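Local coordinates for protein type II secretion chaperone CpaB (Acinetobacter nosocomialis M2, PDB 6O38) that binds the secreted metalloprotease CpaA as its type II secretion chaperone, forming a chaperone-substrate complex, at residues Phe88-Arg97 with Met141-Tyr150; Lys71-Leu79 with Ile130-Met141. All coordinates share one frame; numbering follows the deposited sequence.

Contact 1: Phe88-Arg97 with Met141-Tyr150; sequences FQMLEYGINR and MQIFTEKGNY
The rings of Tyr-93 and Tyr-150 lie nearly parallel, 11° between planes, but slid so far apart that they barely overlap, centroids 5.3 Å from each other. Tyr-93 CB and CG lean on Tyr-150 CE1, the former at 3.5 Å. On this same side of the Tyr-150 plane, Ile-95 brings CG1 to 3.4 Å from CE2, and the selenium of Met-90 sits obliquely, 4.7 Å from the ring centroid, a Met-aromatic contact. The Phe-88 ring takes the selenium of Met-141 at its edge, while Ile-143 CD1 approaches obliquely. Met-90 and Ile-143 meet tip to tip, CE to CD1 at 3.6 Å, because the selenomethionine chain turns at its last torsion (chi3 -77°).

Near the 145-148 turn the chemistry becomes ionic. Arg-97 presents the edge of its guanidinium, NH2 donating to the syn lone pair of Glu-146 OE2 at 3.0 Å in a fairly straight hydrogen bond (162°) within a salt bridge; the carboxylate plane stands almost perpendicular. Thr-145 packs beside NH1, and its OG1 donates to Gly-148 O at 2.8 Å, bracing this type I turn.

Two hairpins thus face each other across the interior of the curled sheet; in the first, Gly-94 and Ile-95 both oppose Met-90 as a G1 bulge. Arg-97 also makes a cation-pi contact with Phe-118, and Glu-70 of the CpaA chain accepts from Asn-96 N and forms long, weak ion pairs with Arg-97 and Lys-147. Apolar and aromatic packing fills the inside, whereas the ion pair ties the hairpins together beside the turn, where Glu-146 probably offsets part of the arginine charge.

Contact 2: Lys71-Leu79 with Ile130-Met141; sequences KYDPKVIEL and ITQSQKDHYTIM
Tyr-72 reaches the Gln-132 amide with the hydroxyl end of its ring, OE1 lying at the ring's edge and the two planes 75° apart. CG trans to the backbone N (chi1 170°) swings the ring toward strands 130-133 and 138-141. The hydroxyl donates to Gln-132 OE1, although the modelled separation is too short to trust. Thr-139 OG1 is a second donor to OE1, at 3.0 Å, from above the carbonyl plane. On its other branch, Gln-132 NE2 points almost straight at Pro-74 O (174°), a weak bond at 3.5 Å. Glu-78 OE2 lies near NE2 too, but the angle is poor for a bond.

Apolar groups close round this amide: Pro-74 CB stands 3.4 Å from Gln-132 NE2, and Ile-77 CG2 passes alongside OE1. Met-141 CE rests obliquely on Tyr-72 CE1. Deeper in, Ile-77 CD1 and Ile-130 CD1 meet tip to tip at 4.2 Å. The short helix 74-78, N-capped by Asp-73 through Lys-75 N, is thereby seated against the strands, with Trp-114 touching both Ile-77 and Gln-132. Thr-139 on OE1 and, weakly, Pro-74 O on NE2 probably set the orientation of the buried Gln-132 amide, turning NE2 toward the helix.

In the fold
Both contacts use strand 138-145, and they share Met-141, which stands where the two packing regions meet along that strand. Their centres lie about 18 Å apart, on opposite sides of the chain's centre, so one strand carries packing toward both ends of the curled antiparallel sheet. Contact 1 joins hairpin to hairpin at one end; contact 2 seats helix 74-78 at the other. Phe-45 of an outermost strand touches Phe-88, Met-90 and Met-141, bridging toward strand 85-90 at the sheet's other margin. CpaA lies against both regions: in contact 2, Glu-400 of the protease chain accepts from Thr-131 and its Ala-393 N donates to Asp-136, while in contact 1 Leu-91 packs on Asn-35 of the CpaA chain.

Contact 1: Phe88-Arg97 with Met141-Tyr150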
loop_
_atom_site.group_PDB
_atom_site.type_symbol
_atom_site.label_atom_id
_atom_site.label_comp_id
_atom_site.label_asym_id
_atom_site.label_seq_id
_atom_site.Cartn_x
_atom_site.Cartn_y
_atom_site.Cartn_z
ATOM N N PHE G 88 -3.534 6.988 12.575
ATOM C CA PHE G 88 -3.482 5.543 12.745
ATOM C C PHE G 88 -2.230 5.168 13.526
ATOM O O PHE G 88 -1.143 5.685 13.254
ATOM C CB PHE G 88 -3.479 4.817 11.394
ATOM C CG PHE G 88 -4.683 5.101 10.544
ATOM C CD1 PHE G 88 -5.840 4.350 10.683
ATOM C CD2 PHE G 88 -4.657 6.111 9.596
ATOM C CE1 PHE G 88 -6.949 4.607 9.899
ATOM C CE2 PHE G 88 -5.761 6.371 8.808
ATOM C CZ PHE G 88 -6.909 5.619 8.960
ATOM N N GLN G 89 -2.384 4.264 14.493
ATOM C CA GLN G 89 -1.267 3.779 15.298
ATOM C C GLN G 89 -1.269 2.257 15.283
ATOM O O GLN G 89 -2.161 1.624 15.858
ATOM C CB GLN G 89 -1.336 4.313 16.729
ATOM C CG GLN G 89 -0.835 5.741 16.872
ATOM C CD GLN G 89 -0.623 6.146 18.315
ATOM O OE1 GLN G 89 -1.105 5.485 19.235
ATOM N NE2 GLN G 89 0.105 7.236 18.524
HETATM N N MSE G 90 -0.274 1.678 14.619
HETATM C CA MSE G 90 -0.097 0.233 14.538
HETATM C C MSE G 90 1.370 -0.106 14.782
HETATM O O MSE G 90 1.993 -0.812 13.989
HETATM C CB MSE G 90 -0.570 -0.294 13.184
HETATM C CG MSE G 90 -2.084 -0.314 13.043
HETATM SE SE MSE G 90 -2.696 -0.486 11.206
HETATM C CE MSE G 90 -2.369 1.344 10.632
ATOM N N LEU G 91 1.900 0.431 15.888
ATOM C CA LEU G 91 3.342 0.460 16.134
ATOM C C LEU G 91 4.009 -0.892 15.903
ATOM O O LEU G 91 5.132 -0.952 15.387
ATOM C CB LEU G 91 3.617 0.946 17.560
ATOM C CG LEU G 91 3.491 2.446 17.853
ATOM C CD1 LEU G 91 2.039 2.912 17.866
ATOM C CD2 LEU G 91 4.177 2.788 19.169
ATOM N N GLU G 92 3.345 -1.988 16.284
ATOM C CA GLU G 92 3.937 -3.305 16.064
ATOM C C GLU G 92 4.181 -3.565 14.582
ATOM O O GLU G 92 5.151 -4.241 14.222
ATOM C CB GLU G 92 3.047 -4.401 16.649
ATOM C CG GLU G 92 3.715 -5.771 16.670
ATOM C CD GLU G 92 2.722 -6.915 16.619
ATOM O OE1 GLU G 92 1.502 -6.650 16.650
ATOM O OE2 GLU G 92 3.165 -8.081 16.540
ATOM N N TYR G 93 3.322 -3.035 13.717
ATOM C CA TYR G 93 3.502 -3.134 12.275
ATOM C C TYR G 93 4.300 -1.969 11.704
ATOM O O TYR G 93 4.454 -1.882 10.482
ATOM C CB TYR G 93 2.140 -3.216 11.579
ATOM C CG TYR G 93 1.326 -4.431 11.961
ATOM C CD1 TYR G 93 1.944 -5.607 12.370
ATOM C CD2 TYR G 93 -0.061 -4.403 11.915
ATOM C CE1 TYR G 93 1.202 -6.720 12.721
ATOM C CE2 TYR G 93 -0.812 -5.511 12.264
ATOM C CZ TYR G 93 -0.175 -6.667 12.665
ATOM O OH TYR G 93 -0.917 -7.772 13.013
ATOM N N GLY G 94 4.803 -1.076 12.554
ATOM C CA GLY G 94 5.613 0.032 12.093
ATOM C C GLY G 94 4.855 1.159 11.432
ATOM O O GLY G 94 5.443 1.901 10.640
ATOM N N ILE G 95 3.569 1.318 11.731
ATOM C CA ILE G 95 2.738 2.351 11.122
ATOM C C ILE G 95 2.345 3.350 12.199
ATOM O O ILE G 95 1.660 2.998 13.167
ATOM C CB ILE G 95 1.496 1.759 10.443
ATOM C CG1 ILE G 95 1.904 0.670 9.452
ATOM C CG2 ILE G 95 0.719 2.851 9.731
ATOM C CD1 ILE G 95 2.774 1.169 8.321
ATOM N N ASN G 96 2.780 4.599 12.028
ATOM C CA ASN G 96 2.424 5.689 12.939
ATOM C C ASN G 96 2.403 6.971 12.103
ATOM O O ASN G 96 3.438 7.608 11.898
ATOM C CB ASN G 96 3.404 5.784 14.099
ATOM C CG ASN G 96 3.049 6.885 15.073
ATOM O OD1 ASN G 96 1.876 7.198 15.276
ATOM N ND2 ASN G 96 4.065 7.485 15.679
ATOM N N ARG G 97 1.215 7.336 11.628
ATOM C CA ARG G 97 1.090 8.444 10.691
ATOM C C ARG G 97 -0.320 9.010 10.770
ATOM O O ARG G 97 -1.231 8.394 11.330
ATOM C CB ARG G 97 1.419 7.997 9.264
ATOM C CG ARG G 97 0.460 6.960 8.703
ATOM C CD ARG G 97 1.192 5.971 7.816
ATOM N NE ARG G 97 2.022 6.644 6.822
ATOM C CZ ARG G 97 2.971 6.043 6.113
ATOM N NH1 ARG G 97 3.217 4.752 6.290
ATOM N NH2 ARG G 97 3.680 6.733 5.230
HETATM N N MSE G 141 -11.878 -1.478 7.573
HETATM C CA MSE G 141 -10.880 -0.480 7.203
HETATM C C MSE G 141 -9.832 -1.047 6.258
HETATM O O MSE G 141 -9.332 -2.153 6.457
HETATM C CB MSE G 141 -10.187 0.078 8.444
HETATM C CG MSE G 141 -11.117 0.743 9.429
HETATM SE SE MSE G 141 -10.133 1.611 10.860
HETATM C CE MSE G 141 -11.639 1.992 12.025
ATOM N N GLN G 142 -9.499 -0.274 5.227
ATOM C CA GLN G 142 -8.431 -0.610 4.293
ATOM C C GLN G 142 -7.359 0.465 4.410
ATOM O O GLN G 142 -7.592 1.619 4.037
ATOM C CB GLN G 142 -8.956 -0.702 2.861
ATOM C CG GLN G 142 -10.049 -1.733 2.655
ATOM C CD GLN G 142 -10.531 -1.779 1.219
ATOM O OE1 GLN G 142 -9.927 -1.181 0.329
ATOM N NE2 GLN G 142 -11.630 -2.488 0.986
ATOM N N ILE G 143 -6.198 0.093 4.935
ATOM C CA ILE G 143 -5.087 1.017 5.127
ATOM C C ILE G 143 -3.987 0.605 4.159
ATOM O O ILE G 143 -3.371 -0.456 4.318
ATOM C CB ILE G 143 -4.594 1.019 6.580
ATOM C CG1 ILE G 143 -5.766 1.289 7.526
ATOM C CG2 ILE G 143 -3.498 2.057 6.771
ATOM C CD1 ILE G 143 -5.519 0.861 8.953
ATOM N N PHE G 144 -3.737 1.443 3.156
ATOM C CA PHE G 144 -2.773 1.151 2.099
ATOM C C PHE G 144 -1.606 2.124 2.209
ATOM O O PHE G 144 -1.748 3.311 1.896
ATOM C CB PHE G 144 -3.436 1.238 0.725
ATOM C CG PHE G 144 -4.578 0.281 0.543
ATOM C CD1 PHE G 144 -4.430 -1.062 0.844
ATOM C CD2 PHE G 144 -5.803 0.727 0.073
ATOM C CE1 PHE G 144 -5.482 -1.944 0.678
ATOM C CE2 PHE G 144 -6.858 -0.152 -0.094
ATOM C CZ PHE G 144 -6.697 -1.488 0.208
ATOM N N THR G 145 -0.458 1.619 2.646
ATOM C CA THR G 145 0.774 2.388 2.717
ATOM C C THR G 145 1.857 1.688 1.906
ATOM O O THR G 145 1.717 0.528 1.507
ATOM C CB THR G 145 1.239 2.570 4.168
ATOM O OG1 THR G 145 1.749 1.329 4.668
ATOM C CG2 THR G 145 0.090 3.037 5.048
ATOM N N GLU G 146 2.948 2.413 1.658
ATOM C CA GLU G 146 4.087 1.814 0.974
ATOM C C GLU G 146 4.794 0.779 1.840
ATOM O O GLU G 146 5.512 -0.072 1.304
ATOM C CB GLU G 146 5.081 2.900 0.547
ATOM C CG GLU G 146 5.825 3.570 1.698
ATOM C CD GLU G 146 4.955 4.514 2.508
ATOM O OE1 GLU G 146 3.836 4.839 2.057
ATOM O OE2 GLU G 146 5.392 4.931 3.602
ATOM N N LYS G 147 4.606 0.832 3.160
ATOM C CA LYS G 147 5.216 -0.133 4.064
ATOM C C LYS G 147 4.398 -1.408 4.215
ATOM O O LYS G 147 4.875 -2.356 4.847
ATOM C CB LYS G 147 5.446 0.499 5.439
ATOM C CG LYS G 147 6.475 1.619 5.437
ATOM C CD LYS G 147 6.657 2.211 6.826
ATOM C CE LYS G 147 7.730 3.289 6.831
ATOM N NZ LYS G 147 7.912 3.889 8.183
ATOM N N GLY G 148 3.194 -1.455 3.672
ATOM C CA GLY G 148 2.345 -2.623 3.812
ATOM C C GLY G 148 0.883 -2.236 3.811
ATOM O O GLY G 148 0.516 -1.068 3.925
ATOM N N ASN G 149 0.038 -3.257 3.684
ATOM C CA ASN G 149 -1.407 -3.095 3.616
ATOM C C ASN G 149 -2.054 -3.795 4.801
ATOM O O ASN G 149 -1.689 -4.926 5.141
ATOM C CB ASN G 149 -1.956 -3.659 2.306
ATOM C CG ASN G 149 -1.272 -3.067 1.093
ATOM O OD1 ASN G 149 -1.139 -1.850 0.974
ATOM N ND2 ASN G 149 -0.821 -3.928 0.189
ATOM N N TYR G 150 -3.013 -3.122 5.431
ATOM C CA TYR G 150 -3.614 -3.613 6.661
ATOM C C TYR G 150 -5.129 -3.511 6.587
ATOM O O TYR G 150 -5.675 -2.498 6.141
ATOM C CB TYR G 150 -3.085 -2.832 7.867
ATOM C CG TYR G 150 -1.577 -2.779 7.906
ATOM C CD1 TYR G 150 -0.839 -3.799 8.490
ATOM C CD2 TYR G 150 -0.891 -1.716 7.336
ATOM C CE1 TYR G 150 0.541 -3.758 8.514
ATOM C CE2 TYR G 150 0.488 -1.666 7.354
ATOM C CZ TYR G 150 1.200 -2.687 7.947
ATOM O OH TYR G 150 2.576 -2.641 7.969
#

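Contact 2: Lys71-Leu79 with Ile130-Met141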
loop_
_atom_site.group_PDB
_atom_site.type_symbol
_atom_site.label_atom_id
_atom_site.label_comp_id
_atom_site.label_asym_id
_atom_site.label_seq_id
_atom_site.Cartn_x
_atom_site.Cartn_y
_atom_site.Cartn_z
ATOM N N LYS G 71 -9.631 -1.728 20.091
ATOM C CA LYS G 71 -10.913 -1.162 20.488
ATOM C C LYS G 71 -11.234 0.020 19.582
ATOM O O LYS G 71 -10.338 0.766 19.179
ATOM C CB LYS G 71 -10.893 -0.722 21.954
ATOM C CG LYS G 71 -12.235 -0.223 22.465
ATOM C CD LYS G 71 -12.271 -0.160 23.984
ATOM C CE LYS G 71 -13.654 0.234 24.478
ATOM N NZ LYS G 71 -13.768 0.139 25.959
ATOM N N TYR G 72 -12.515 0.185 19.263
ATOM C CA TYR G 72 -12.933 1.154 18.262
ATOM C C TYR G 72 -14.225 1.832 18.689
ATOM O O TYR G 72 -15.133 1.185 19.218
ATOM C CB TYR G 72 -13.114 0.474 16.900
ATOM C CG TYR G 72 -13.772 1.334 15.848
ATOM C CD1 TYR G 72 -13.156 2.485 15.377
ATOM C CD2 TYR G 72 -15.001 0.980 15.309
ATOM C CE1 TYR G 72 -13.755 3.269 14.410
ATOM C CE2 TYR G 72 -15.603 1.753 14.341
ATOM C CZ TYR G 72 -14.978 2.894 13.895
ATOM O OH TYR G 72 -15.581 3.663 12.929
ATOM N N ASP G 73 -14.295 3.138 18.457
ATOM C CA ASP G 73 -15.495 3.928 18.729
ATOM C C ASP G 73 -16.037 4.455 17.409
ATOM O O ASP G 73 -15.401 5.326 16.787
ATOM C CB ASP G 73 -15.184 5.079 19.685
ATOM C CG ASP G 73 -16.433 5.678 20.314
ATOM O OD1 ASP G 73 -17.478 5.750 19.635
ATOM O OD2 ASP G 73 -16.366 6.077 21.496
ATOM N N PRO G 74 -17.190 3.969 16.937
ATOM C CA PRO G 74 -17.705 4.426 15.636
ATOM C C PRO G 74 -18.167 5.873 15.628
ATOM O O PRO G 74 -18.350 6.436 14.541
ATOM C CB PRO G 74 -18.875 3.470 15.370
ATOM C CG PRO G 74 -19.320 3.045 16.730
ATOM C CD PRO G 74 -18.072 2.971 17.566
ATOM N N LYS G 75 -18.359 6.492 16.792
ATOM C CA LYS G 75 -18.811 7.876 16.845
ATOM C C LYS G 75 -17.703 8.870 16.527
ATOM O O LYS G 75 -18.001 10.022 16.194
ATOM C CB LYS G 75 -19.401 8.176 18.225
ATOM C CG LYS G 75 -20.575 7.280 18.589
ATOM C CD LYS G 75 -20.869 7.313 20.078
ATOM C CE LYS G 75 -21.993 6.351 20.431
ATOM N NZ LYS G 75 -22.200 6.244 21.901
ATOM N N VAL G 76 -16.438 8.455 16.620
ATOM C CA VAL G 76 -15.332 9.364 16.334
ATOM C C VAL G 76 -15.275 9.692 14.846
ATOM O O VAL G 76 -15.105 10.853 14.459
ATOM C CB VAL G 76 -14.007 8.763 16.837
ATOM C CG1 VAL G 76 -12.824 9.561 16.309
ATOM C CG2 VAL G 76 -13.990 8.725 18.357
ATOM N N ILE G 77 -15.419 8.678 13.988
ATOM C CA ILE G 77 -15.349 8.917 12.550
ATOM C C ILE G 77 -16.604 9.628 12.054
ATOM O O ILE G 77 -16.539 10.434 11.118
ATOM C CB ILE G 77 -15.111 7.592 11.800
ATOM C CG1 ILE G 77 -14.986 7.834 10.294
ATOM C CG2 ILE G 77 -16.229 6.606 12.085
ATOM C CD1 ILE G 77 -13.846 8.750 9.913
ATOM N N GLU G 78 -17.757 9.357 12.671
ATOM C CA GLU G 78 -19.002 9.981 12.237
ATOM C C GLU G 78 -19.021 11.481 12.496
ATOM O O GLU G 78 -19.795 12.197 11.853
ATOM C CB GLU G 78 -20.191 9.313 12.928
ATOM C CG GLU G 78 -20.394 7.861 12.531
ATOM C CD GLU G 78 -21.388 7.145 13.422
ATOM O OE1 GLU G 78 -21.981 7.802 14.304
ATOM O OE2 GLU G 78 -21.575 5.924 13.244
ATOM N N LEU G 79 -18.194 11.970 13.416
ATOM C CA LEU G 79 -18.068 13.398 13.669
ATOM C C LEU G 79 -16.982 14.052 12.825
ATOM O O LEU G 79 -16.718 15.247 12.999
ATOM C CB LEU G 79 -17.790 13.649 15.155
ATOM C CG LEU G 79 -18.909 13.260 16.125
ATOM C CD1 LEU G 79 -18.472 13.477 17.565
ATOM C CD2 LEU G 79 -20.175 14.047 15.822
ATOM N N ILE G 130 -12.607 3.844 5.210
ATOM C CA ILE G 130 -13.346 3.355 6.368
ATOM C C ILE G 130 -14.798 3.225 5.936
ATOM O O ILE G 130 -15.468 4.234 5.682
ATOM C CB ILE G 130 -13.216 4.278 7.586
ATOM C CG1 ILE G 130 -11.767 4.322 8.075
ATOM C CG2 ILE G 130 -14.141 3.820 8.703
ATOM C CD1 ILE G 130 -11.509 5.389 9.118
ATOM N N THR G 131 -15.285 1.992 5.856
ATOM C CA THR G 131 -16.648 1.705 5.434
ATOM C C THR G 131 -17.392 1.114 6.624
ATOM O O THR G 131 -16.965 0.097 7.184
ATOM C CB THR G 131 -16.659 0.746 4.245
ATOM O OG1 THR G 131 -15.598 1.094 3.346
ATOM C CG2 THR G 131 -17.966 0.857 3.497
ATOM N N GLN G 132 -18.497 1.749 7.004
ATOM C CA GLN G 132 -19.139 1.492 8.285
ATOM C C GLN G 132 -20.638 1.314 8.101
ATOM O O GLN G 132 -21.291 2.140 7.455
ATOM C CB GLN G 132 -18.866 2.641 9.258
ATOM C CG GLN G 132 -19.507 2.486 10.621
ATOM C CD GLN G 132 -18.914 3.435 11.641
ATOM O OE1 GLN G 132 -17.715 3.396 11.920
ATOM N NE2 GLN G 132 -19.750 4.305 12.196
ATOM N N SER G 133 -21.174 0.242 8.672
ATOM C CA SER G 133 -22.611 0.030 8.749
ATOM C C SER G 133 -23.125 0.524 10.093
ATOM O O SER G 133 -22.485 0.316 11.128
ATOM C CB SER G 133 -22.961 -1.449 8.569
ATOM O OG SER G 133 -24.299 -1.713 8.953
ATOM N N GLN G 134 -24.270 1.204 10.072
ATOM C CA GLN G 134 -24.860 1.715 11.303
ATOM C C GLN G 134 -25.762 0.681 11.971
ATOM O O GLN G 134 -25.703 0.500 13.190
ATOM C CB GLN G 134 -25.629 3.012 11.040
ATOM C CG GLN G 134 -26.243 3.596 12.303
ATOM C CD GLN G 134 -25.230 4.366 13.129
ATOM O OE1 GLN G 134 -24.152 4.710 12.646
ATOM N NE2 GLN G 134 -25.569 4.633 14.387
ATOM N N LYS G 135 -26.613 0.013 11.187
ATOM C CA LYS G 135 -27.553 -0.954 11.748
ATOM C C LYS G 135 -26.813 -2.048 12.506
ATOM O O LYS G 135 -27.061 -2.279 13.694
ATOM C CB LYS G 135 -28.413 -1.547 10.627
ATOM C CG LYS G 135 -29.249 -2.758 11.023
ATOM C CD LYS G 135 -30.023 -3.301 9.825
ATOM C CE LYS G 135 -30.794 -4.567 10.175
ATOM N NZ LYS G 135 -31.897 -4.308 11.138
ATOM N N ASP G 136 -25.891 -2.729 11.835
ATOM C CA ASP G 136 -24.942 -3.605 12.507
ATOM C C ASP G 136 -23.682 -2.799 12.795
ATOM O O ASP G 136 -23.084 -2.232 11.875
ATOM C CB ASP G 136 -24.618 -4.827 11.649
ATOM C CG ASP G 136 -25.809 -5.307 10.847
ATOM O OD1 ASP G 136 -26.943 -5.225 11.362
ATOM O OD2 ASP G 136 -25.611 -5.753 9.698
ATOM N N HIS G 137 -23.267 -2.764 14.060
ATOM C CA HIS G 137 -22.106 -1.969 14.444
ATOM C C HIS G 137 -20.845 -2.624 13.900
ATOM O O HIS G 137 -20.057 -3.212 14.648
ATOM C CB HIS G 137 -22.035 -1.798 15.963
ATOM C CG HIS G 137 -23.185 -1.027 16.535
ATOM N ND1 HIS G 137 -24.477 -1.506 16.536
ATOM C CD2 HIS G 137 -23.238 0.195 17.119
ATOM C CE1 HIS G 137 -25.275 -0.616 17.097
ATOM N NE2 HIS G 137 -24.548 0.425 17.460
ATOM N N TYR G 138 -20.658 -2.517 12.586
ATOM C CA TYR G 138 -19.639 -3.249 11.850
ATOM C C TYR G 138 -18.881 -2.276 10.960
ATOM O O TYR G 138 -19.495 -1.508 10.212
ATOM C CB TYR G 138 -20.297 -4.353 11.014
ATOM C CG TYR G 138 -19.351 -5.277 10.287
ATOM C CD1 TYR G 138 -18.785 -6.368 10.932
ATOM C CD2 TYR G 138 -19.048 -5.077 8.947
ATOM C CE1 TYR G 138 -17.930 -7.224 10.269
ATOM C CE2 TYR G 138 -18.194 -5.928 8.275
ATOM C CZ TYR G 138 -17.638 -7.000 8.940
ATOM O OH TYR G 138 -16.787 -7.850 8.275
ATOM N N THR G 139 -17.553 -2.307 11.046
ATOM C CA THR G 139 -16.699 -1.386 10.309
ATOM C C THR G 139 -15.537 -2.150 9.695
ATOM O O THR G 139 -14.923 -2.994 10.354
ATOM C CB THR G 139 -16.169 -0.268 11.221
ATOM O OG1 THR G 139 -17.270 0.444 11.797
ATOM C CG2 THR G 139 -15.303 0.705 10.434
ATOM N N ILE G 140 -15.241 -1.851 8.432
ATOM C CA ILE G 140 -14.107 -2.425 7.719
ATOM C C ILE G 140 -13.171 -1.295 7.317
ATOM O O ILE G 140 -13.619 -0.272 6.786
ATOM C CB ILE G 140 -14.561 -3.229 6.486
ATOM C CG1 ILE G 140 -15.128 -4.584 6.914
ATOM C CG2 ILE G 140 -13.410 -3.417 5.508
ATOM C CD1 ILE G 140 -15.531 -5.471 5.758
HETATM N N MSE G 141 -11.878 -1.478 7.573
HETATM C CA MSE G 141 -10.880 -0.480 7.203
HETATM C C MSE G 141 -9.832 -1.047 6.258
HETATM O O MSE G 141 -9.332 -2.153 6.457
HETATM C CB MSE G 141 -10.187 0.078 8.444
HETATM C CG MSE G 141 -11.117 0.743 9.429
HETATM SE SE MSE G 141 -10.133 1.611 10.860
HETATM C CE MSE G 141 -11.639 1.992 12.025
#